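Local coordinates for protein telomere length regulator taz1 (Schizosaccharomyces pombe, PDB 4ZMI) that binds double-stranded telomeric DNA and regulates telomere length and function in fission yeast, its helical TRF-family domain being the part described here, at residues A[40-46]-A[214-218]; A[75-81]-A[98-102]; A[115-121]-A[148-152]; A[129-133]-A[231-235]; A[163-167]-A[196-200]. One frame throughout, in Å; residues are numbered along the deposited sequence.

Contact 1. Residues A[40-46]-A[214-218]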
# COMPACT_ATOMS: atom_id res chain seq x y z
N ILE A 40 -4.08 -7.87 -20.14
CA ILE A 40 -3.82 -8.16 -18.73
C ILE A 40 -5.13 -8.14 -17.95
O ILE A 40 -5.55 -7.11 -17.43
CB ILE A 40 -2.81 -7.15 -18.16
CG1 ILE A 40 -1.59 -7.08 -19.08
CG2 ILE A 40 -2.40 -7.52 -16.74
CD1 ILE A 40 -0.48 -6.19 -18.57
N VAL A 41 -5.78 -9.30 -17.89
CA VAL A 41 -7.14 -9.42 -17.41
C VAL A 41 -7.21 -9.63 -15.89
O VAL A 41 -8.22 -9.31 -15.26
CB VAL A 41 -7.88 -10.57 -18.15
CG1 VAL A 41 -9.34 -10.66 -17.74
CG2 VAL A 41 -7.78 -10.37 -19.65
N ASN A 42 -6.14 -10.16 -15.31
CA ASN A 42 -6.10 -10.37 -13.87
C ASN A 42 -4.64 -10.39 -13.41
O ASN A 42 -3.74 -10.35 -14.26
CB ASN A 42 -6.83 -11.66 -13.49
CG ASN A 42 -6.37 -12.85 -14.31
OD1 ASN A 42 -5.21 -12.95 -14.69
ND2 ASN A 42 -7.30 -13.76 -14.58
N PRO A 43 -4.40 -10.44 -12.08
CA PRO A 43 -3.01 -10.50 -11.64
C PRO A 43 -2.24 -11.66 -12.28
O PRO A 43 -1.10 -11.45 -12.71
CB PRO A 43 -3.12 -10.69 -10.12
CG PRO A 43 -4.61 -10.76 -9.80
CD PRO A 43 -5.31 -10.15 -10.96
N GLU A 44 -2.85 -12.84 -12.38
CA GLU A 44 -2.16 -13.98 -12.97
C GLU A 44 -1.69 -13.68 -14.39
O GLU A 44 -0.60 -14.11 -14.80
CB GLU A 44 -3.03 -15.23 -12.96
CG GLU A 44 -2.40 -16.41 -13.68
CD GLU A 44 -1.12 -16.88 -13.02
OE1 GLU A 44 -1.06 -16.89 -11.77
OE2 GLU A 44 -0.17 -17.24 -13.76
N SER A 45 -2.50 -12.93 -15.12
CA SER A 45 -2.12 -12.53 -16.48
C SER A 45 -0.97 -11.54 -16.45
O SER A 45 -0.08 -11.57 -17.31
CB SER A 45 -3.31 -11.91 -17.21
OG SER A 45 -4.40 -12.82 -17.24
N PHE A 46 -1.01 -10.65 -15.46
CA PHE A 46 0.05 -9.69 -15.25
C PHE A 46 1.34 -10.48 -15.04
O PHE A 46 2.41 -10.11 -15.53
CB PHE A 46 -0.26 -8.81 -14.03
CG PHE A 46 0.38 -7.46 -14.07
CD1 PHE A 46 1.45 -7.21 -14.92
CD2 PHE A 46 -0.09 -6.44 -13.25
CE1 PHE A 46 2.04 -5.96 -14.95
CE2 PHE A 46 0.51 -5.20 -13.28
CZ PHE A 46 1.58 -4.96 -14.12
N PHE A 214 -9.41 -5.09 -14.19
CA PHE A 214 -8.02 -5.09 -13.74
C PHE A 214 -7.17 -3.98 -14.36
O PHE A 214 -6.50 -3.25 -13.62
CB PHE A 214 -7.37 -6.46 -13.91
CG PHE A 214 -6.09 -6.61 -13.13
CD1 PHE A 214 -6.12 -6.63 -11.74
CD2 PHE A 214 -4.87 -6.68 -13.76
CE1 PHE A 214 -4.95 -6.74 -11.01
CE2 PHE A 214 -3.71 -6.81 -13.04
CZ PHE A 214 -3.75 -6.84 -11.66
N PRO A 215 -7.19 -3.82 -15.69
CA PRO A 215 -6.34 -2.77 -16.26
C PRO A 215 -6.74 -1.39 -15.78
O PRO A 215 -5.94 -0.45 -15.79
CB PRO A 215 -6.61 -2.88 -17.76
CG PRO A 215 -7.95 -3.50 -17.83
CD PRO A 215 -7.93 -4.52 -16.75
N ALA A 216 -7.99 -1.26 -15.36
CA ALA A 216 -8.45 0.00 -14.83
C ALA A 216 -8.02 0.10 -13.36
O ALA A 216 -7.65 1.17 -12.88
CB ALA A 216 -9.95 0.12 -14.96
N PHE A 217 -8.10 -1.03 -12.67
CA PHE A 217 -7.62 -1.10 -11.29
C PHE A 217 -6.15 -0.71 -11.27
O PHE A 217 -5.74 0.22 -10.56
CB PHE A 217 -7.82 -2.51 -10.74
CG PHE A 217 -7.26 -2.71 -9.36
CD1 PHE A 217 -7.55 -1.82 -8.34
CD2 PHE A 217 -6.45 -3.80 -9.07
CE1 PHE A 217 -7.04 -2.01 -7.07
CE2 PHE A 217 -5.94 -3.99 -7.79
CZ PHE A 217 -6.25 -3.09 -6.79
N VAL A 218 -5.37 -1.39 -12.11
CA VAL A 218 -3.94 -1.16 -12.17
C VAL A 218 -3.64 0.29 -12.47
O VAL A 218 -2.86 0.93 -11.76
CB VAL A 218 -3.27 -2.03 -13.23
CG1 VAL A 218 -1.82 -1.64 -13.42
CG2 VAL A 218 -3.38 -3.49 -12.83
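The ring of F214 is the bump here, and residues 40-46 fold round it to make the hollow. F214 opens helix 214-229; its CA-to-CB bond aims at residues 40-46 and its ring lodges against the turn leading into helix 43-50. P43 lies over one ring face, with CD 3.7 Å from the centroid of the F214 ring and 24° off the ring normal, a CH-pi contact that suits a CH2 group slightly polarised by the neighbouring ring nitrogen. At the rim of the F214 ring sit the carbonyl O of I40, 3.8 Å from F214 CD2, and the ring of F46, whose CD2 comes to 3.6 Å from F214 CE2. V41 O rests 3.3 Å from F214 CB. Beside this main plug, P215 CD packs 3.6 Å from I40 O, and V218 CG1 reaches F46 CE2 at 4.3 Å. No hydrogen bond crosses, so the two segments are joined by apolar and CH-pi packing. N42 caps helix 43-50, its OD1 accepting from S45 N and from S45 OG, both at 2.7 Å. Helix 5-35 adds F33 and V29 to the same apolar cluster. The arrangement is an asparagine N-cap with the start of another helix packed against it through F214, in the all-helical TRF-family domain.

Contact 2. Residues A[75-81]-A[98-102]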
# COMPACT_ATOMS: atom_id res chain seq x y z
N THR A 75 5.81 -2.98 3.83
CA THR A 75 6.02 -1.70 3.18
C THR A 75 6.32 -0.65 4.25
O THR A 75 6.47 -0.96 5.43
CB THR A 75 4.76 -1.29 2.40
OG1 THR A 75 4.99 -0.06 1.71
CG2 THR A 75 3.63 -1.08 3.36
N ILE A 76 6.41 0.60 3.82
CA ILE A 76 6.81 1.69 4.67
C ILE A 76 5.61 2.45 5.19
O ILE A 76 4.68 2.73 4.44
CB ILE A 76 7.63 2.70 3.88
CG1 ILE A 76 8.88 2.05 3.31
CG2 ILE A 76 7.94 3.91 4.74
CD1 ILE A 76 9.82 1.52 4.37
N PHE A 77 5.63 2.82 6.47
CA PHE A 77 4.52 3.53 7.06
C PHE A 77 4.85 4.93 7.49
O PHE A 77 5.47 5.15 8.53
CB PHE A 77 3.95 2.72 8.21
CG PHE A 77 3.28 1.48 7.75
CD1 PHE A 77 4.00 0.32 7.55
CD2 PHE A 77 1.93 1.50 7.42
CE1 PHE A 77 3.39 -0.82 7.09
CE2 PHE A 77 1.29 0.37 6.96
CZ PHE A 77 2.02 -0.81 6.78
N PHE A 78 4.40 5.88 6.67
CA PHE A 78 4.68 7.28 6.93
C PHE A 78 3.98 7.78 8.18
O PHE A 78 4.51 8.64 8.89
CB PHE A 78 4.39 8.13 5.69
CG PHE A 78 5.35 7.88 4.56
CD1 PHE A 78 5.00 7.06 3.51
CD2 PHE A 78 6.62 8.44 4.57
CE1 PHE A 78 5.89 6.80 2.48
CE2 PHE A 78 7.50 8.20 3.55
CZ PHE A 78 7.14 7.38 2.50
N SER A 79 2.82 7.23 8.48
CA SER A 79 2.17 7.59 9.73
C SER A 79 3.02 7.16 10.92
O SER A 79 3.09 7.85 11.91
CB SER A 79 0.78 6.98 9.85
OG SER A 79 0.83 5.57 9.85
N TYR A 80 3.66 6.00 10.80
CA TYR A 80 4.47 5.48 11.90
C TYR A 80 5.73 6.32 12.07
O TYR A 80 6.04 6.77 13.16
CB TYR A 80 4.82 4.03 11.59
CG TYR A 80 5.58 3.31 12.67
CD1 TYR A 80 4.93 2.43 13.52
CD2 TYR A 80 6.94 3.45 12.79
CE1 TYR A 80 5.61 1.74 14.49
CE2 TYR A 80 7.65 2.77 13.78
CZ TYR A 80 6.98 1.92 14.62
OH TYR A 80 7.66 1.22 15.57
N ILE A 81 6.45 6.54 10.98
CA ILE A 81 7.64 7.37 10.94
C ILE A 81 7.38 8.79 11.44
O ILE A 81 8.21 9.35 12.13
CB ILE A 81 8.20 7.44 9.53
CG1 ILE A 81 8.68 6.06 9.09
CG2 ILE A 81 9.31 8.46 9.46
CD1 ILE A 81 9.23 6.03 7.69
N LEU A 98 12.05 7.04 0.14
CA LEU A 98 11.10 6.17 0.83
C LEU A 98 9.87 5.98 -0.05
O LEU A 98 9.38 4.86 -0.20
CB LEU A 98 10.73 6.72 2.21
CG LEU A 98 11.79 6.46 3.30
CD1 LEU A 98 11.52 7.27 4.54
CD2 LEU A 98 11.89 4.97 3.67
N LYS A 99 9.39 7.06 -0.64
CA LYS A 99 8.23 7.00 -1.54
C LYS A 99 8.47 6.04 -2.69
O LYS A 99 7.56 5.33 -3.10
CB LYS A 99 7.91 8.37 -2.11
CG LYS A 99 7.66 9.42 -1.07
CD LYS A 99 6.19 9.52 -0.71
CE LYS A 99 5.99 10.69 0.24
NZ LYS A 99 4.57 10.86 0.61
N SER A 100 9.71 6.00 -3.18
CA SER A 100 10.05 5.09 -4.26
C SER A 100 9.94 3.63 -3.81
O SER A 100 9.34 2.82 -4.50
CB SER A 100 11.45 5.37 -4.81
OG SER A 100 11.51 6.63 -5.44
N ILE A 101 10.52 3.31 -2.66
CA ILE A 101 10.47 1.94 -2.14
C ILE A 101 9.02 1.48 -1.95
O ILE A 101 8.63 0.37 -2.31
CB ILE A 101 11.24 1.83 -0.80
CG1 ILE A 101 12.70 2.22 -0.98
CG2 ILE A 101 11.14 0.42 -0.24
CD1 ILE A 101 13.26 3.01 0.18
N GLN A 102 8.20 2.36 -1.38
CA GLN A 102 6.81 2.03 -1.14
C GLN A 102 6.05 1.77 -2.46
O GLN A 102 5.25 0.84 -2.56
CB GLN A 102 6.16 3.15 -0.33
CG GLN A 102 4.70 2.97 -0.03
CD GLN A 102 4.08 4.23 0.53
OE1 GLN A 102 3.94 5.22 -0.18
NE2 GLN A 102 3.73 4.20 1.81
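L98 and F78 form the apolar centre, with F78 CZ 3.7 Å from L98 CB. Two isoleucines extend it: I76 CD1 lies 4.1 Å from L98 CD2, and I81 CD1 is 4.1 Å from L98 CD1, so the leucine spreads its two methyls between them. Branched aliphatic chains and a flat ring fill such a closed space without leaving polar groups stranded, and F91 of helix 85-91 touches both I81 and L98. Outward from this centre, K99 starts by pointing away, but its long chain bends back over the F78 ring. Its NZ stands 4.7 Å from the centroid of the F78 ring, almost on the normal, in a cation-pi contact, while the same ammonium group donates to the carbonyl of V231. At the other border Q102 uses its amide: NE2 donates to I76 O at 3.2 Å, and lies 3.4 Å from F78 CE1 at the ring edge. The bond satisfies a carbonyl in the loop just before helix 78-83. Q102 CG also meets T75 OG1 at 3.5 Å, the threonine hydroxyl being hydrogen-bonded to T105. The N-terminal start of helix 78-83, with F77 at the N-cap, thus packs on helix 95-107, helix against helix, deep in the all-helical TRF-family domain.

Contact 3. Residues A[115-121]-A[148-152]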
# COMPACT_ATOMS: atom_id res chain seq x y z
N ASN A 115 -6.14 -11.69 -4.63
CA ASN A 115 -6.85 -10.41 -4.53
C ASN A 115 -6.95 -9.83 -3.10
O ASN A 115 -7.79 -8.97 -2.83
CB ASN A 115 -8.24 -10.53 -5.17
CG ASN A 115 -8.18 -10.94 -6.63
OD1 ASN A 115 -7.30 -10.51 -7.36
ND2 ASN A 115 -9.10 -11.79 -7.05
N LYS A 116 -6.10 -10.31 -2.19
CA LYS A 116 -6.05 -9.72 -0.84
C LYS A 116 -5.37 -8.35 -0.83
O LYS A 116 -5.73 -7.48 -0.04
CB LYS A 116 -5.34 -10.66 0.14
CG LYS A 116 -6.19 -11.85 0.57
CD LYS A 116 -5.36 -12.75 1.49
CE LYS A 116 -6.17 -13.94 1.99
NZ LYS A 116 -5.34 -14.87 2.82
N HIS A 117 -4.40 -8.17 -1.71
CA HIS A 117 -3.63 -6.94 -1.81
C HIS A 117 -3.30 -6.32 -0.45
O HIS A 117 -3.60 -5.15 -0.20
CB HIS A 117 -4.34 -5.96 -2.72
CG HIS A 117 -4.75 -6.55 -4.04
ND1 HIS A 117 -3.83 -6.99 -4.97
CD2 HIS A 117 -5.97 -6.78 -4.58
CE1 HIS A 117 -4.48 -7.46 -6.03
NE2 HIS A 117 -5.77 -7.35 -5.81
N LEU A 118 -2.70 -7.11 0.43
CA LEU A 118 -2.34 -6.62 1.76
C LEU A 118 -1.47 -5.39 1.69
O LEU A 118 -1.64 -4.49 2.50
CB LEU A 118 -1.61 -7.70 2.57
CG LEU A 118 -2.40 -8.99 2.75
CD1 LEU A 118 -1.53 -10.01 3.48
CD2 LEU A 118 -3.67 -8.70 3.50
N THR A 119 -0.56 -5.32 0.72
CA THR A 119 0.39 -4.19 0.70
C THR A 119 -0.27 -2.91 0.22
O THR A 119 -0.01 -1.83 0.73
CB THR A 119 1.59 -4.46 -0.19
OG1 THR A 119 2.13 -5.74 0.13
CG2 THR A 119 2.66 -3.41 0.02
N LEU A 120 -1.13 -3.04 -0.78
CA LEU A 120 -1.88 -1.87 -1.25
C LEU A 120 -2.82 -1.42 -0.12
O LEU A 120 -2.97 -0.22 0.14
CB LEU A 120 -2.67 -2.23 -2.51
CG LEU A 120 -1.73 -2.39 -3.69
CD1 LEU A 120 -2.46 -2.89 -4.94
CD2 LEU A 120 -1.06 -1.06 -3.95
N ARG A 121 -3.42 -2.38 0.58
CA ARG A 121 -4.26 -2.03 1.71
C ARG A 121 -3.46 -1.19 2.72
O ARG A 121 -3.95 -0.15 3.19
CB ARG A 121 -4.83 -3.26 2.39
CG ARG A 121 -6.08 -2.95 3.16
CD ARG A 121 -6.52 -4.13 3.98
NE ARG A 121 -6.62 -5.31 3.14
CZ ARG A 121 -6.86 -6.52 3.61
NH1 ARG A 121 -7.05 -6.69 4.91
NH2 ARG A 121 -6.92 -7.54 2.78
N LEU A 148 -10.40 -2.08 -3.15
CA LEU A 148 -9.70 -3.17 -2.47
C LEU A 148 -10.71 -3.96 -1.67
O LEU A 148 -10.63 -5.18 -1.58
CB LEU A 148 -8.60 -2.64 -1.54
CG LEU A 148 -7.53 -1.84 -2.27
CD1 LEU A 148 -6.57 -1.19 -1.28
CD2 LEU A 148 -6.80 -2.79 -3.21
N VAL A 149 -11.70 -3.28 -1.11
CA VAL A 149 -12.73 -3.98 -0.34
C VAL A 149 -13.53 -4.92 -1.24
O VAL A 149 -13.76 -6.08 -0.88
CB VAL A 149 -13.63 -3.01 0.46
CG1 VAL A 149 -14.75 -3.76 1.15
CG2 VAL A 149 -12.78 -2.28 1.49
N ILE A 150 -13.91 -4.43 -2.43
CA ILE A 150 -14.64 -5.25 -3.40
C ILE A 150 -13.79 -6.46 -3.79
O ILE A 150 -14.26 -7.59 -3.75
CB ILE A 150 -14.94 -4.50 -4.71
CG1 ILE A 150 -15.53 -3.12 -4.44
CG2 ILE A 150 -15.91 -5.31 -5.54
CD1 ILE A 150 -16.87 -3.17 -3.79
N ARG A 151 -12.54 -6.18 -4.17
CA ARG A 151 -11.63 -7.23 -4.62
C ARG A 151 -11.50 -8.32 -3.57
O ARG A 151 -11.57 -9.50 -3.89
CB ARG A 151 -10.27 -6.64 -5.03
CG ARG A 151 -10.38 -5.78 -6.32
CD ARG A 151 -9.03 -5.34 -6.89
NE ARG A 151 -8.24 -6.46 -7.39
CZ ARG A 151 -8.43 -7.02 -8.59
NH1 ARG A 151 -9.39 -6.57 -9.40
NH2 ARG A 151 -7.66 -8.04 -8.97
N TYR A 152 -11.36 -7.93 -2.31
CA TYR A 152 -11.24 -8.94 -1.26
C TYR A 152 -12.50 -9.78 -1.16
O TYR A 152 -12.45 -11.00 -1.33
CB TYR A 152 -10.96 -8.34 0.11
CG TYR A 152 -10.80 -9.40 1.15
CD1 TYR A 152 -9.57 -9.97 1.39
CD2 TYR A 152 -11.88 -9.85 1.89
CE1 TYR A 152 -9.41 -10.95 2.34
CE2 TYR A 152 -11.74 -10.83 2.85
CZ TYR A 152 -10.49 -11.38 3.06
OH TYR A 152 -10.30 -12.37 4.01
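H117 sets its side chain against L148 and points its imidazole at R151: its CB is 4.0 Å from L148 CD2, and its NE2 accepts from R151 NE at 3.1 Å along a nearly straight line. Histidine suits this place because its two ring nitrogens can serve different partners, and ND1 is hydrogen-bonded to the backbone carbonyl of D109. The arginine continues past the histidine towards N115, whose OD1 lies 3.0 Å from R151 NH2; the asparagine's ND2 is held by T155. N115 has positive phi (64°), a conformation asparagine tolerates well, in the loop before helix 118-130. Next to the polar pair, L148 provides the apolar surface, its CD1 lying 4.2 Å from L120 CB and 3.8 Å from R121 N, so a leucine methyl packs against the first turn of helix 118-130. Y152 completes the patch. The aliphatic CG of K116 is 3.8 Å from Y152 CE1, at the ring edge, and R121 NH2 approaches Y152 CD1 at 3.9 Å. R121 also donates from NH2 to K116 O at 3.1 Å, tying the loop to the helix that follows, while its NH1 bonds to the carbonyl of F166. Thus the N-terminal end of helix 118-130 lies against helix 137-154, with F217 of helix 214-229 covering L148 and R151, P43 of helix 43-50 beside N115, and helix 163-168 beyond R121.

Contact 4. Residues A[129-133]-A[231-235]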
# COMPACT_ATOMS: atom_id res chain seq x y z
N LEU A 129 -4.30 7.67 7.10
CA LEU A 129 -3.96 7.98 8.48
C LEU A 129 -3.06 9.20 8.54
O LEU A 129 -3.03 9.90 9.53
CB LEU A 129 -3.26 6.80 9.15
CG LEU A 129 -4.16 5.63 9.52
CD1 LEU A 129 -3.34 4.36 9.67
CD2 LEU A 129 -4.90 5.92 10.80
N SER A 130 -2.32 9.42 7.47
CA SER A 130 -1.31 10.46 7.44
C SER A 130 -1.92 11.83 7.25
O SER A 130 -1.51 12.80 7.87
CB SER A 130 -0.36 10.21 6.28
OG SER A 130 0.44 9.09 6.55
N ALA A 131 -2.90 11.92 6.36
CA ALA A 131 -3.43 13.21 5.98
C ALA A 131 -4.14 13.95 7.11
O ALA A 131 -5.18 13.52 7.59
CB ALA A 131 -4.35 13.07 4.78
N ASP A 132 -3.54 15.05 7.55
CA ASP A 132 -4.28 16.10 8.24
C ASP A 132 -4.45 17.18 7.19
O ASP A 132 -5.55 17.70 6.97
CB ASP A 132 -3.52 16.64 9.46
CG ASP A 132 -2.03 16.63 9.29
OD1 ASP A 132 -1.31 16.32 10.27
OD2 ASP A 132 -1.58 16.94 8.17
N GLU A 133 -3.33 17.45 6.53
CA GLU A 133 -3.20 18.47 5.50
C GLU A 133 -4.38 18.49 4.53
O GLU A 133 -5.02 17.46 4.28
CB GLU A 133 -1.86 18.29 4.76
CG GLU A 133 -0.59 18.50 5.63
CD GLU A 133 0.39 17.30 5.64
OE1 GLU A 133 -0.06 16.15 5.47
OE2 GLU A 133 1.61 17.51 5.83
N VAL A 231 3.87 14.08 -2.89
CA VAL A 231 3.28 14.70 -1.71
C VAL A 231 4.28 14.66 -0.54
O VAL A 231 4.90 13.63 -0.30
CB VAL A 231 1.98 13.98 -1.30
CG1 VAL A 231 1.56 14.38 0.11
CG2 VAL A 231 0.89 14.28 -2.29
N ARG A 232 4.43 15.77 0.17
CA ARG A 232 5.32 15.79 1.34
C ARG A 232 4.62 15.24 2.58
O ARG A 232 3.80 15.93 3.20
CB ARG A 232 5.86 17.20 1.60
CG ARG A 232 7.37 17.29 1.49
CD ARG A 232 7.85 18.73 1.55
NE ARG A 232 9.30 18.81 1.44
CZ ARG A 232 9.99 19.93 1.22
NH1 ARG A 232 9.35 21.08 1.08
NH2 ARG A 232 11.31 19.89 1.13
N ARG A 233 4.94 14.00 2.93
CA ARG A 233 4.24 13.35 4.03
C ARG A 233 4.90 13.61 5.38
O ARG A 233 4.21 13.82 6.38
CB ARG A 233 4.11 11.85 3.77
CG ARG A 233 2.77 11.44 3.17
CD ARG A 233 1.60 11.90 4.03
NE ARG A 233 0.31 11.61 3.41
CZ ARG A 233 -0.55 12.53 2.97
NH1 ARG A 233 -0.27 13.82 3.09
NH2 ARG A 233 -1.70 12.16 2.41
N LEU A 234 6.23 13.61 5.41
CA LEU A 234 6.93 13.86 6.66
C LEU A 234 6.73 15.31 7.13
O LEU A 234 7.41 16.22 6.68
CB LEU A 234 8.40 13.45 6.56
CG LEU A 234 8.51 11.95 6.25
CD1 LEU A 234 9.95 11.48 6.10
CD2 LEU A 234 7.78 11.10 7.30
N GLU A 235 5.77 15.47 8.04
CA GLU A 235 5.30 16.77 8.51
C GLU A 235 4.97 17.74 7.36
O GLU A 235 5.84 18.42 6.82
CB GLU A 235 6.29 17.40 9.48
CG GLU A 235 5.78 18.66 10.15
CD GLU A 235 4.92 18.38 11.37
OE1 GLU A 235 5.04 17.27 11.93
OE2 GLU A 235 4.14 19.26 11.77
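This is a charged, partly buried contact between the C-terminal end of helix 118-130, with the loop after it, and the irregular C-terminal tail that follows helix 214-229. R233 carries most of it. Its CA-to-CB bond points sideways, but the long side chain swings over to the partner, so that one face of its guanidinium lies over S130 C and A131 CA; R233 NE is 3.3 Å from S130 CB and R233 NH2 3.7 Å from A131 CB. Small residues suit the spot because they let the planar group settle close. E133 then answers the charge: its OE1 forms a salt bridge with R233 NH1 at 3.3 Å. The other carboxylate oxygen, E133 OE2, is 3.8 Å from R232 O and 3.7 Å from the backbone C of E235. No hydrogen bond crosses between the segments; the S130 hydroxyl is bonded to D126 O within its own helix. Around the contact, L234 packs on F78 and I81 of helix 78-83, R233 touches K99 of helix 95-107, and F137 and Y138 of helix 137-154 border R233 and A131.

Contact 5. Residues A[163-167]-A[196-200]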
# COMPACT_ATOMS: atom_id res chain seq x y z
N ALA A 163 -14.46 -5.76 9.92
CA ALA A 163 -13.80 -4.55 9.48
C ALA A 163 -12.49 -4.30 10.26
O ALA A 163 -11.51 -3.79 9.70
CB ALA A 163 -14.75 -3.37 9.60
N SER A 164 -12.49 -4.68 11.53
CA SER A 164 -11.34 -4.47 12.44
C SER A 164 -10.14 -5.26 12.00
O SER A 164 -9.02 -4.76 11.99
CB SER A 164 -11.68 -4.96 13.86
OG SER A 164 -12.49 -4.02 14.53
N GLU A 165 -10.41 -6.51 11.68
CA GLU A 165 -9.37 -7.44 11.28
C GLU A 165 -8.89 -7.02 9.88
O GLU A 165 -7.70 -6.99 9.61
CB GLU A 165 -9.92 -8.86 11.35
CG GLU A 165 -8.94 -9.98 11.07
CD GLU A 165 -9.47 -11.33 11.58
OE1 GLU A 165 -10.67 -11.63 11.35
OE2 GLU A 165 -8.68 -12.06 12.22
N PHE A 166 -9.82 -6.62 9.02
CA PHE A 166 -9.49 -6.16 7.67
C PHE A 166 -8.51 -4.97 7.71
O PHE A 166 -7.58 -4.89 6.94
CB PHE A 166 -10.79 -5.76 6.94
CG PHE A 166 -10.60 -5.47 5.49
CD1 PHE A 166 -10.75 -6.48 4.54
CD2 PHE A 166 -10.27 -4.20 5.06
CE1 PHE A 166 -10.58 -6.23 3.21
CE2 PHE A 166 -10.10 -3.94 3.72
CZ PHE A 166 -10.26 -4.95 2.79
N ILE A 167 -8.74 -4.05 8.64
CA ILE A 167 -7.92 -2.86 8.78
C ILE A 167 -6.59 -3.12 9.51
O ILE A 167 -5.53 -2.80 9.00
CB ILE A 167 -8.70 -1.78 9.55
CG1 ILE A 167 -9.86 -1.26 8.67
CG2 ILE A 167 -7.75 -0.67 10.05
CD1 ILE A 167 -10.92 -0.52 9.45
N LEU A 196 -15.01 3.56 6.92
CA LEU A 196 -14.38 2.32 6.46
C LEU A 196 -15.16 1.13 6.98
O LEU A 196 -15.40 0.18 6.24
CB LEU A 196 -12.92 2.23 6.91
CG LEU A 196 -12.02 3.42 6.61
CD1 LEU A 196 -10.60 3.12 7.03
CD2 LEU A 196 -12.05 3.75 5.15
N LYS A 197 -15.56 1.16 8.25
CA LYS A 197 -16.31 0.05 8.83
C LYS A 197 -17.65 -0.10 8.11
O LYS A 197 -18.13 -1.21 7.90
CB LYS A 197 -16.55 0.27 10.32
CG LYS A 197 -15.35 0.00 11.22
CD LYS A 197 -15.72 0.18 12.69
CE LYS A 197 -15.35 1.57 13.24
NZ LYS A 197 -15.94 1.84 14.60
N SER A 198 -18.24 1.04 7.77
CA SER A 198 -19.47 1.05 7.00
C SER A 198 -19.26 0.45 5.62
O SER A 198 -20.01 -0.44 5.21
CB SER A 198 -19.99 2.47 6.82
OG SER A 198 -20.77 2.86 7.94
N THR A 199 -18.25 0.94 4.92
CA THR A 199 -18.01 0.53 3.55
C THR A 199 -17.84 -0.97 3.55
O THR A 199 -18.40 -1.68 2.72
CB THR A 199 -16.70 1.14 3.00
OG1 THR A 199 -16.79 2.57 2.97
CG2 THR A 199 -16.40 0.59 1.60
N ILE A 200 -17.07 -1.45 4.52
CA ILE A 200 -16.71 -2.86 4.58
C ILE A 200 -17.95 -3.69 4.88
O ILE A 200 -18.14 -4.75 4.30
CB ILE A 200 -15.60 -3.12 5.62
CG1 ILE A 200 -14.24 -2.60 5.12
CG2 ILE A 200 -15.49 -4.60 5.93
CD1 ILE A 200 -13.25 -2.30 6.24
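Every direct contact here is van der Waals, and no hydrogen bond passes between the segments. Among the apolar pairs, I200 stands at the centre: its CD1 reaches A163 CB at 3.8 Å, F166 CD2 at 3.7 Å and I167 CG1 at 4.3 Å, so one methyl fills the notch between three residues of helix 163-168. Alanine suits the nearest approach, since its single methyl lets the backbones come to 5.3 Å between A163 CA and K197 CA. A second pair, I167 CD1 with L196 CB at 4.2 Å, lengthens the seam. At the rim, the aliphatic part of K197 lends CG to A163 CB at 3.8 Å while its charged end leads away. The short axes pass 9.9 Å apart at 109°, so the helices cross steeply and meet over a small patch. Polar bonds serve other partners: F166 O accepts from R121 NH1, and the F166 ring takes part in a cation-pi contact with R121. F145 and F153 of helix 137-154 lie against this seam, L176 and L179 of helix 176-182 adjoin I167, and L125 and L128 of helix 118-130 touch L196.

In the fold
The five contacts spread through a single all-helical domain. Contact 1 joins two distant parts of the chain, and contacts 2, 3 and 5 come in series within the span it closes; contact 4 crosses contacts 1 and 3 in sequence. Contacts 1 and 3 touch, as F214 and F217 pack on R151, their centres 13 Å apart. Contacts 3 and 5 meet where R121 reaches F166, centres 12 Å apart, contacts 2 and 4 where K99 meets V231, centres 11 Å apart, and contacts 2 and 3 where T75 packs on T119. Helix 118-130 serves both contacts 3 and 4 at its two ends. Contacts 1 and 4 lie about 30 Å apart between centres, so helix 214-229 and the tail after it make contacts on opposite sides of the chain's centre.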